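Local coordinates for protein oxidoreductase (Ralstonia eutropha, PDB 3HJ9) that binds flavin mononucleotide between the two subunits of a dimer and probably acts as an FMN-dependent oxidoreductase of the nitroreductase family, at residues E67-A72 and Y105-V110; G74-R77 and R83-P86; D130-A135 and V183-L188; L139-N144 and A166-A171. All coordinates share one frame; numbering follows the deposited sequence.

Contacts 1, 2 and 4 form one connected block. Contact 3 lies on the other side of the chain's centre from contacts 1 and 2, about 20 Å and 26 Å away between centres, and meets the block through contact 4, about 14 Å between centres, where A168 CB and V184 CG2 are 4.0 Å apart. Helix 62-73 joins the block: A71 O and T84 OG1 are 2.7 Å apart, linking contacts 1 and 2, while L69 CD2 packs on L139 CD2 at 3.8 Å, linking contacts 1 and 4. Two flavins are involved. Contact 2 holds the phosphate of one, whose ring system is bound by the second subunit; contact 3 holds the ring system of the other.

Contact 1: E67-A72 and Y105-V110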
# COMPACT_ATOMS: atom_id res chain seq x y z
N GLU A 67 -18.06 4.72 0.18
CA GLU A 67 -17.24 3.91 -0.72
C GLU A 67 -15.72 4.05 -0.47
O GLU A 67 -15.00 3.07 -0.53
CB GLU A 67 -17.63 4.17 -2.18
CG GLU A 67 -19.04 3.68 -2.51
CD GLU A 67 -19.46 3.93 -3.93
OE1 GLU A 67 -18.84 4.79 -4.61
OE2 GLU A 67 -20.42 3.27 -4.38
N LEU A 68 -15.27 5.26 -0.15
CA LEU A 68 -13.87 5.57 0.19
C LEU A 68 -13.42 4.78 1.41
O LEU A 68 -12.35 4.10 1.40
CB LEU A 68 -13.72 7.08 0.50
CG LEU A 68 -12.40 7.59 1.08
CD1 LEU A 68 -11.24 7.38 0.06
CD2 LEU A 68 -12.54 9.07 1.53
N LEU A 69 -14.23 4.89 2.47
CA LEU A 69 -13.96 4.18 3.71
C LEU A 69 -13.97 2.66 3.48
O LEU A 69 -13.08 2.01 3.96
CB LEU A 69 -14.90 4.60 4.86
CG LEU A 69 -14.64 6.01 5.38
CD1 LEU A 69 -15.76 6.44 6.27
CD2 LEU A 69 -13.31 6.11 6.14
N TRP A 70 -14.95 2.15 2.74
CA TRP A 70 -15.01 0.72 2.41
C TRP A 70 -13.78 0.28 1.57
O TRP A 70 -13.21 -0.81 1.82
CB TRP A 70 -16.31 0.37 1.71
CG TRP A 70 -16.40 -1.06 1.40
CD1 TRP A 70 -16.81 -2.06 2.24
CD2 TRP A 70 -16.04 -1.67 0.18
NE1 TRP A 70 -16.71 -3.27 1.60
CE2 TRP A 70 -16.24 -3.07 0.33
CE3 TRP A 70 -15.56 -1.18 -1.04
CZ2 TRP A 70 -15.99 -3.98 -0.69
CZ3 TRP A 70 -15.31 -2.09 -2.08
CH2 TRP A 70 -15.54 -3.47 -1.90
N ALA A 71 -13.42 1.08 0.56
CA ALA A 71 -12.25 0.83 -0.27
C ALA A 71 -11.03 0.70 0.64
O ALA A 71 -10.35 -0.35 0.62
CB ALA A 71 -12.05 1.94 -1.34
N ALA A 72 -10.84 1.67 1.54
CA ALA A 72 -9.66 1.67 2.45
C ALA A 72 -9.64 0.57 3.50
O ALA A 72 -8.60 -0.11 3.68
CB ALA A 72 -9.49 3.05 3.11
N TYR A 105 -13.81 10.87 13.70
CA TYR A 105 -14.51 9.59 13.80
C TYR A 105 -13.60 8.41 13.56
O TYR A 105 -12.62 8.55 12.85
CB TYR A 105 -15.65 9.53 12.77
CG TYR A 105 -16.79 10.45 13.09
CD1 TYR A 105 -16.71 11.81 12.78
CD2 TYR A 105 -17.93 9.98 13.74
CE1 TYR A 105 -17.77 12.70 13.12
CE2 TYR A 105 -18.99 10.85 14.07
CZ TYR A 105 -18.91 12.18 13.76
OH TYR A 105 -19.96 13.00 14.10
N ARG A 106 -13.96 7.26 14.14
CA ARG A 106 -13.29 5.99 13.85
C ARG A 106 -14.27 5.18 12.98
O ARG A 106 -15.45 5.03 13.31
CB ARG A 106 -12.95 5.19 15.11
CG ARG A 106 -12.05 3.97 14.82
CD ARG A 106 -11.66 3.25 16.07
NE ARG A 106 -12.82 2.70 16.75
CZ ARG A 106 -12.84 2.24 18.01
NH1 ARG A 106 -11.75 2.22 18.78
NH2 ARG A 106 -13.99 1.77 18.50
N TYR A 107 -13.75 4.68 11.86
CA TYR A 107 -14.50 3.82 10.97
C TYR A 107 -14.53 2.41 11.54
O TYR A 107 -13.49 1.85 11.84
CB TYR A 107 -13.87 3.80 9.58
CG TYR A 107 -14.54 2.85 8.64
CD1 TYR A 107 -15.86 3.05 8.23
CD2 TYR A 107 -13.86 1.73 8.13
CE1 TYR A 107 -16.49 2.14 7.34
CE2 TYR A 107 -14.48 0.85 7.22
CZ TYR A 107 -15.80 1.06 6.85
OH TYR A 107 -16.41 0.19 5.98
N ASP A 108 -15.73 1.86 11.68
CA ASP A 108 -15.97 0.50 12.15
C ASP A 108 -16.31 -0.31 10.88
O ASP A 108 -17.42 -0.18 10.36
CB ASP A 108 -17.12 0.50 13.15
CG ASP A 108 -17.50 -0.87 13.64
OD1 ASP A 108 -16.93 -1.90 13.24
OD2 ASP A 108 -18.43 -0.91 14.44
N PRO A 109 -15.39 -1.18 10.41
CA PRO A 109 -15.68 -1.97 9.19
C PRO A 109 -16.79 -2.99 9.28
O PRO A 109 -17.54 -3.12 8.33
CB PRO A 109 -14.37 -2.68 8.93
CG PRO A 109 -13.35 -1.82 9.54
CD PRO A 109 -13.98 -1.37 10.81
N VAL A 110 -16.91 -3.69 10.41
CA VAL A 110 -17.90 -4.74 10.59
C VAL A 110 -19.34 -4.19 10.48
O VAL A 110 -20.20 -4.87 9.93
CB VAL A 110 -17.66 -5.54 11.92
CG1 VAL A 110 -18.82 -6.50 12.22
CG2 VAL A 110 -16.29 -6.25 11.85
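L69 and Y107 pack helix 62-73 against strand 103-108 of the central antiparallel sheet, part of the alpha/beta core of the nitroreductase fold. The evidence is a CH-pi contact: L69 CB lies 3.9 Å from the centroid of the Y107 ring and 16° off its normal, hence over the face, though displaced toward the rim. The CD1 branch of L69 extends the overlap, touching Y107 CD1 at 3.9 Å. With CG of Y107 anti to the backbone N (chi1 175°), the tyrosine reaches from the strand to the helix, and leucine and tyrosine lie alongside, pointing opposite ways. The other face of the ring is met by the backbone N of P109, 3.9 Å above the plane, so the aromatic group is held between the helix and the turn that follows its own strand. Farther along the ring, Y107 CE2 comes to 3.7 Å from L69 O. The phenol oxygen continues to W70, with OH 3.9 Å from W70 CA and at the edge of the indole, but its polar partner is H112 ND1, to which it is hydrogen-bonded. The contact is wholly internal. Around it, L69 also packs on V98 of strand 94-100 and L114 of strand 113-116, L68 turns to helix 156-177, and the W70 ring meets that of W47 of the second subunit.

Contact 2: G74-R77 and R83-P86. With FMN (flavin mononucleotide), chain F.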
# COMPACT_ATOMS: atom_id res chain seq x y z
N GLY A 74 -12.82 -1.64 4.45
CA GLY A 74 -14.05 -2.35 4.53
C GLY A 74 -13.95 -3.85 4.56
O GLY A 74 -12.89 -4.41 4.21
N VAL A 75 -15.05 -4.48 5.00
CA VAL A 75 -15.20 -5.93 4.97
C VAL A 75 -15.63 -6.31 3.55
O VAL A 75 -16.59 -5.76 3.03
CB VAL A 75 -16.24 -6.42 6.00
CG1 VAL A 75 -16.63 -7.93 5.79
CG2 VAL A 75 -15.71 -6.13 7.44
N ASN A 76 -14.91 -7.21 2.92
CA ASN A 76 -15.25 -7.70 1.56
C ASN A 76 -15.66 -9.15 1.54
O ASN A 76 -16.14 -9.62 0.52
CB ASN A 76 -14.14 -7.37 0.52
CG ASN A 76 -12.81 -8.09 0.78
OD1 ASN A 76 -12.63 -8.84 1.74
ND2 ASN A 76 -11.87 -7.85 -0.11
N ARG A 77 -15.48 -9.85 2.67
CA ARG A 77 -15.90 -11.22 2.86
C ARG A 77 -16.59 -11.36 4.23
O ARG A 77 -15.93 -11.19 5.27
CB ARG A 77 -14.69 -12.15 2.75
CG ARG A 77 -14.15 -12.28 1.31
CD ARG A 77 -12.68 -12.67 1.34
NE ARG A 77 -11.86 -11.55 1.76
CZ ARG A 77 -10.59 -11.62 2.16
NH1 ARG A 77 -9.95 -12.80 2.27
NH2 ARG A 77 -9.97 -10.49 2.49
N ARG A 83 -11.00 -8.27 4.79
CA ARG A 83 -10.98 -6.86 4.41
C ARG A 83 -10.49 -6.61 2.99
O ARG A 83 -9.93 -7.48 2.34
CB ARG A 83 -10.15 -6.07 5.44
CG ARG A 83 -10.49 -6.35 6.95
CD ARG A 83 -11.93 -5.99 7.30
NE ARG A 83 -12.36 -6.51 8.60
CZ ARG A 83 -12.17 -5.94 9.78
NH1 ARG A 83 -11.50 -4.79 9.93
NH2 ARG A 83 -12.66 -6.55 10.85
N THR A 84 -10.72 -5.39 2.52
CA THR A 84 -10.31 -4.98 1.18
C THR A 84 -8.79 -4.88 1.05
O THR A 84 -8.31 -4.91 -0.06
CB THR A 84 -10.93 -3.62 0.78
OG1 THR A 84 -10.64 -2.71 1.83
CG2 THR A 84 -12.48 -3.75 0.59
N ALA A 85 -8.07 -4.78 2.18
CA ALA A 85 -6.60 -4.66 2.24
C ALA A 85 -6.05 -5.76 3.16
O ALA A 85 -6.71 -6.18 4.13
CB ALA A 85 -6.19 -3.27 2.74
N PRO A 86 -4.83 -6.24 2.87
CA PRO A 86 -4.25 -7.27 3.72
C PRO A 86 -3.79 -6.73 5.09
O PRO A 86 -3.74 -5.51 5.32
CB PRO A 86 -3.05 -7.75 2.90
CG PRO A 86 -2.64 -6.48 2.17
CD PRO A 86 -3.90 -5.80 1.81
N1 FMN F . 1.06 -14.09 4.81
C2 FMN F . 1.95 -15.13 4.89
O2 FMN F . 1.59 -16.27 4.64
N3 FMN F . 3.27 -14.89 5.24
C4 FMN F . 3.71 -13.63 5.56
O4 FMN F . 4.91 -13.47 5.84
C4A FMN F . 2.81 -12.57 5.50
N5 FMN F . 3.25 -11.28 5.77
C5A FMN F . 2.41 -10.19 5.67
C6 FMN F . 2.93 -8.91 5.97
C7 FMN F . 2.10 -7.79 5.87
C7M FMN F . 2.66 -6.43 6.17
C8 FMN F . 0.77 -7.94 5.50
C8M FMN F . -0.16 -6.77 5.39
C9 FMN F . 0.26 -9.20 5.21
C9A FMN F . 1.06 -10.37 5.29
N10 FMN F . 0.60 -11.69 5.01
C10 FMN F . 1.47 -12.79 5.11
C1' FMN F . -0.80 -11.95 4.57
C2' FMN F . -1.81 -11.89 5.67
O2' FMN F . -1.63 -13.04 6.45
C3' FMN F . -3.23 -11.80 5.11
O3' FMN F . -3.32 -10.56 4.46
C4' FMN F . -4.32 -12.00 6.19
O4' FMN F . -4.29 -13.34 6.55
C5' FMN F . -5.75 -11.74 5.77
O5' FMN F . -6.03 -12.45 4.58
P FMN F . -6.45 -11.60 3.28
O1P FMN F . -7.34 -10.42 3.56
O2P FMN F . -5.22 -10.99 2.61
O3P FMN F . -7.07 -12.63 2.37
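R83 sets CB against the oxygen end of the G74 carbonyl, 3.4 Å from G74 O, before its NE passes V75 CG2 at 3.6 Å. The bend at chi2 (-61°) brings CD back toward the same carbonyl oxygen, while NE is hydrogen-bonded to G81 O. On the backbone side, T84 N donates to G74 O at 2.9 Å. V75 and R83 form an antiparallel, non-hydrogen-bonded pair in the short two-stranded hairpin 75-77/82-83, and their side chains point apart. This hairpin presents R77 to the flavin phosphate. R77 NE and NH2 both grip N76 OD1, which lies in the guanidinium plane; NH2 meets it in the amide plane on a lone pair, whereas NE, at 2.8 Å, stands well above that plane. NH2 also donates to R83 O at 3.0 Å. The outer edge of the guanidinium meets the phosphate: NH1 donates to O3P at 2.9 Å and NH2 to O1P at 2.8 Å. That last bond, near-linear at 172°, takes one N-H of NH2; the other is probably shared between N76 OD1 and R83 O, both at 137°. These two acceptors hold the guanidinium turned toward the phosphate. N76 ND2 is hydrogen-bonded to L46 O and R49 O of the second subunit. R49 NH2 and NE of that subunit donate to R83 O and T84 O, and P86 CB approaches the ribityl O3' at 3.2 Å.

Contact 3: D130-A135 and V183-L188; sequences DFVGMA and VVRGWL. With FMN (flavin mononucleotide), chain C.
The guanidinium of R185 has V132 CB over the centre of one face, 3.6 Å above the plane, and the carboxylate of D130 at its edge. The grip is side-on and two-pronged. NE donates to D130 OD2 at 2.9 Å and 168°, in the guanidinium plane and on the syn lone pair. NH2 reaches OD1 at 2.8 Å; the carboxylate and guanidinium planes are 31° apart, and this bond is the more bent, with OD1 tilted from the guanidinium plane. The bend of R185 at chi3 (72°) sets NE and NH2 toward the acid; NH1 is hydrogen-bonded to T210 OG1 on strand 203-212. D130 OD2 also accepts from N3 of FMN at 2.9 Å, and water 1 joins OD2, weakly, to W187 O. Beside the salt bridge, V132 CG1 packs against V183 CG1 at 3.8 Å, and the other methyls of these valines face the pyrimidine end of the flavin, V132 CG2 nearing O2 and V183 CG2 nearing N1. At the opposite carbonyl, W187 N donates to O4 at 3.1 Å, and the longer bond from G186 N is weak; O4 also lies at the edge of the indole, whose NE1 is hydrogen-bonded to Y89 OH of the second subunit. The guanidinium of R185, whose CA and CB themselves line the pocket near O4, thus holds the carboxylate that accepts from flavin N3, in the interfacial FMN site of a nitroreductase-family dimer.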
# COMPACT_ATOMS: atom_id res chain seq x y z
N ASP A 130 4.01 20.70 4.91
CA ASP A 130 4.29 20.00 3.65
C ASP A 130 3.52 20.58 2.45
O ASP A 130 3.39 19.92 1.43
CB ASP A 130 4.09 18.48 3.81
CG ASP A 130 2.64 18.10 4.14
OD1 ASP A 130 1.81 19.00 4.24
OD2 ASP A 130 2.35 16.89 4.31
N PHE A 131 3.03 21.81 2.60
CA PHE A 131 2.33 22.53 1.55
C PHE A 131 1.09 21.81 0.97
O PHE A 131 0.80 21.93 -0.22
CB PHE A 131 3.34 22.93 0.47
CG PHE A 131 4.61 23.54 1.04
CD1 PHE A 131 4.64 24.86 1.49
CD2 PHE A 131 5.78 22.76 1.18
CE1 PHE A 131 5.81 25.40 2.06
CE2 PHE A 131 6.94 23.29 1.72
CZ PHE A 131 6.97 24.63 2.14
N VAL A 132 0.42 21.03 1.80
CA VAL A 132 -0.84 20.37 1.43
C VAL A 132 -1.94 21.31 1.95
O VAL A 132 -1.94 21.62 3.12
CB VAL A 132 -0.98 19.00 2.07
CG1 VAL A 132 -2.40 18.42 1.82
CG2 VAL A 132 0.11 18.08 1.55
N GLY A 133 -2.84 21.75 1.09
CA GLY A 133 -3.89 22.69 1.50
C GLY A 133 -5.01 22.05 2.31
O GLY A 133 -5.06 20.83 2.49
N MSE A 134 -5.91 22.90 2.80
CA MSE A 134 -7.11 22.42 3.54
C MSE A 134 -8.00 21.63 2.56
O MSE A 134 -8.12 21.98 1.39
CB MSE A 134 -7.88 23.62 4.14
CG MSE A 134 -9.14 23.28 4.95
SE MSE A 134 -8.94 22.03 6.47
CE MSE A 134 -7.83 23.13 7.67
N ALA A 135 -8.59 20.56 3.06
CA ALA A 135 -9.46 19.68 2.29
C ALA A 135 -10.70 19.27 3.13
O ALA A 135 -10.68 19.40 4.34
CB ALA A 135 -8.71 18.45 1.83
N VAL A 183 -3.75 12.70 -1.23
CA VAL A 183 -2.28 12.73 -0.99
C VAL A 183 -2.01 12.07 0.35
O VAL A 183 -2.63 12.47 1.36
CB VAL A 183 -1.65 14.12 -1.11
CG1 VAL A 183 -2.23 15.08 -0.08
CG2 VAL A 183 -0.08 14.07 -1.00
N VAL A 184 -1.25 10.96 0.34
CA VAL A 184 -0.84 10.28 1.55
C VAL A 184 0.30 11.14 2.17
O VAL A 184 1.10 11.77 1.44
CB VAL A 184 -0.40 8.79 1.29
CG1 VAL A 184 0.90 8.69 0.45
CG2 VAL A 184 -0.26 8.07 2.64
N ARG A 185 0.30 11.25 3.49
CA ARG A 185 1.28 12.08 4.23
C ARG A 185 1.82 11.28 5.39
O ARG A 185 1.05 10.77 6.22
CB ARG A 185 0.66 13.39 4.70
CG ARG A 185 -0.17 14.07 3.62
CD ARG A 185 -1.11 15.08 4.20
NE ARG A 185 -0.46 16.27 4.69
CZ ARG A 185 -1.10 17.27 5.30
NH1 ARG A 185 -2.42 17.23 5.49
NH2 ARG A 185 -0.44 18.33 5.71
N GLY A 186 3.14 11.16 5.42
CA GLY A 186 3.89 10.41 6.42
C GLY A 186 4.66 11.29 7.36
O GLY A 186 5.18 10.80 8.34
N TRP A 187 4.80 12.57 7.02
CA TRP A 187 5.40 13.54 7.91
C TRP A 187 4.37 13.90 8.97
O TRP A 187 3.63 14.89 8.83
CB TRP A 187 5.86 14.78 7.16
CG TRP A 187 7.21 14.61 6.59
CD1 TRP A 187 7.54 14.10 5.38
CD2 TRP A 187 8.43 14.98 7.23
NE1 TRP A 187 8.91 14.15 5.21
CE2 TRP A 187 9.48 14.69 6.33
CE3 TRP A 187 8.73 15.55 8.47
CZ2 TRP A 187 10.81 14.92 6.65
CZ3 TRP A 187 10.08 15.80 8.79
CH2 TRP A 187 11.09 15.49 7.88
N LEU A 188 4.36 13.08 10.02
CA LEU A 188 3.45 13.22 11.16
C LEU A 188 4.22 13.41 12.44
O LEU A 188 5.17 12.68 12.67
CB LEU A 188 2.56 11.96 11.33
CG LEU A 188 1.67 11.49 10.17
CD1 LEU A 188 0.75 10.33 10.70
CD2 LEU A 188 0.83 12.63 9.58
N1 FMN C . 3.41 14.10 0.29
C2 FMN C . 3.32 15.23 1.09
O2 FMN C . 2.98 16.31 0.59
N3 FMN C . 3.61 15.14 2.44
C4 FMN C . 4.02 13.93 3.00
O4 FMN C . 4.26 13.90 4.22
C4A FMN C . 4.11 12.78 2.20
N5 FMN C . 4.49 11.57 2.73
C5A FMN C . 4.50 10.42 1.95
C6 FMN C . 4.87 9.23 2.56
C7 FMN C . 4.92 8.05 1.80
C7M FMN C . 5.31 6.76 2.46
C8 FMN C . 4.62 8.07 0.43
C8M FMN C . 4.69 6.81 -0.38
C9 FMN C . 4.27 9.29 -0.19
C9A FMN C . 4.20 10.48 0.56
N10 FMN C . 3.84 11.72 0.02
C10 FMN C . 3.80 12.87 0.83
C1' FMN C . 3.42 11.87 -1.41
C2' FMN C . 4.56 11.98 -2.38
O2' FMN C . 5.20 13.24 -2.26
C3' FMN C . 4.01 11.77 -3.78
O3' FMN C . 3.62 10.41 -3.88
C4' FMN C . 5.09 12.13 -4.82
O4' FMN C . 5.08 13.55 -4.91
C5' FMN C . 4.86 11.50 -6.18
O5' FMN C . 3.64 12.03 -6.68
P FMN C . 2.47 11.05 -7.14
O1P FMN C . 2.96 9.88 -7.96
O2P FMN C . 1.81 10.49 -5.89
O3P FMN C . 1.48 11.87 -7.96
O HOH W 1 2.50 16.55 6.98

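Contact 4: L139-N144 and A166-A171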
# COMPACT_ATOMS: atom_id res chain seq x y z
N LEU A 139 -8.02 11.20 6.23
CA LEU A 139 -8.00 9.87 6.85
C LEU A 139 -6.71 9.76 7.70
O LEU A 139 -5.67 10.22 7.26
CB LEU A 139 -7.99 8.77 5.83
CG LEU A 139 -9.17 8.72 4.89
CD1 LEU A 139 -8.93 7.52 3.91
CD2 LEU A 139 -10.50 8.63 5.66
N VAL A 140 -6.79 9.21 8.92
CA VAL A 140 -5.58 8.85 9.71
C VAL A 140 -5.54 7.33 9.93
O VAL A 140 -6.52 6.73 10.45
CB VAL A 140 -5.49 9.54 11.06
CG1 VAL A 140 -4.09 9.31 11.66
CG2 VAL A 140 -5.78 11.01 10.91
N PHE A 141 -4.42 6.71 9.55
CA PHE A 141 -4.23 5.25 9.67
C PHE A 141 -3.45 5.06 10.96
O PHE A 141 -2.27 5.44 11.05
CB PHE A 141 -3.50 4.70 8.44
CG PHE A 141 -4.24 4.93 7.14
CD1 PHE A 141 -4.09 6.10 6.42
CD2 PHE A 141 -5.12 3.95 6.64
CE1 PHE A 141 -4.79 6.32 5.23
CE2 PHE A 141 -5.81 4.14 5.43
CZ PHE A 141 -5.64 5.32 4.72
N VAL A 142 -4.13 4.54 11.97
CA VAL A 142 -3.56 4.38 13.30
C VAL A 142 -3.19 2.94 13.56
O VAL A 142 -4.05 2.08 13.41
CB VAL A 142 -4.55 4.84 14.36
CG1 VAL A 142 -4.01 4.58 15.80
CG2 VAL A 142 -4.89 6.34 14.14
N ALA A 143 -1.95 2.68 13.98
CA ALA A 143 -1.47 1.31 14.31
C ALA A 143 -1.84 1.01 15.74
O ALA A 143 -1.60 1.84 16.63
CB ALA A 143 0.05 1.14 14.13
N ASN A 144 -2.38 -0.18 15.95
CA ASN A 144 -2.75 -0.64 17.26
C ASN A 144 -1.70 -1.64 17.74
O ASN A 144 -1.77 -2.83 17.43
CB ASN A 144 -4.15 -1.23 17.27
CG ASN A 144 -4.71 -1.30 18.67
OD1 ASN A 144 -4.05 -1.79 19.60
ND2 ASN A 144 -5.90 -0.73 18.84
N ALA A 166 -1.11 -0.02 1.86
CA ALA A 166 -2.06 -0.77 1.04
C ALA A 166 -3.43 -0.16 1.14
O ALA A 166 -4.09 0.03 0.12
CB ALA A 166 -2.11 -2.20 1.48
N MSE A 167 -3.83 0.19 2.35
CA MSE A 167 -5.15 0.77 2.60
C MSE A 167 -5.24 2.16 1.99
O MSE A 167 -6.26 2.52 1.36
CB MSE A 167 -5.45 0.82 4.09
CG MSE A 167 -5.50 -0.55 4.69
SE MSE A 167 -5.32 -0.48 6.62
CE MSE A 167 -7.15 -0.47 7.12
N ALA A 168 -4.17 2.92 2.16
CA ALA A 168 -4.07 4.26 1.53
C ALA A 168 -4.05 4.10 0.01
O ALA A 168 -4.56 4.98 -0.70
CB ALA A 168 -2.81 5.00 2.00
N GLU A 169 -3.49 2.99 -0.52
CA GLU A 169 -3.48 2.78 -1.98
C GLU A 169 -4.88 2.48 -2.52
O GLU A 169 -5.25 2.98 -3.58
CB GLU A 169 -2.47 1.69 -2.39
CG GLU A 169 -2.28 1.55 -3.89
CD GLU A 169 -1.71 2.80 -4.58
OE1 GLU A 169 -1.40 3.80 -3.90
OE2 GLU A 169 -1.58 2.75 -5.84
N ASN A 170 -5.65 1.66 -1.80
CA ASN A 170 -7.05 1.44 -2.15
C ASN A 170 -7.78 2.79 -2.23
O ASN A 170 -8.58 3.00 -3.14
CB ASN A 170 -7.77 0.56 -1.13
CG ASN A 170 -7.37 -0.90 -1.20
OD1 ASN A 170 -6.61 -1.30 -2.08
ND2 ASN A 170 -7.86 -1.70 -0.24
N ALA A 171 -7.51 3.68 -1.27
CA ALA A 171 -8.16 5.03 -1.22
C ALA A 171 -7.76 5.90 -2.41
O ALA A 171 -8.61 6.61 -2.99
CB ALA A 171 -7.84 5.76 0.13
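L139 opens the contact of strand 137-144 with helix 156-177, one of the helix-on-sheet layers of the nitroreductase alpha/beta fold, by placing CD1 4.3 Å from A171 CB. The segments run nearly antiparallel, at 161° between their directions, with axes 10.2 Å apart at closest approach. Such a separation is in keeping with a helix lying flat on a sheet with one layer of side chains between. Two residues on, F141 carries most of the contact. Its CG is anti to the carbonyl carbon (chi1 -61°), which sends the ring away from the strand toward the first turn of 166-171, where it runs alongside the selenomethionine M167, the two pointing contrary ways. The far rim does the touching: CE2 meets M167 CB at 3.6 Å and CZ meets A168 CA at 3.7 Å, the helix atoms sitting obliquely to the ring. On its own sheet, F141 also packs on I94 and V96 of strand 94-100 and on Q209 of strand 203-212, while A171 touches L68 of helix 62-73 and M167 touches A73. Besides its approach to the helix backbone at A168 CA, F141 CZ lies 3.9 Å from A168 CB.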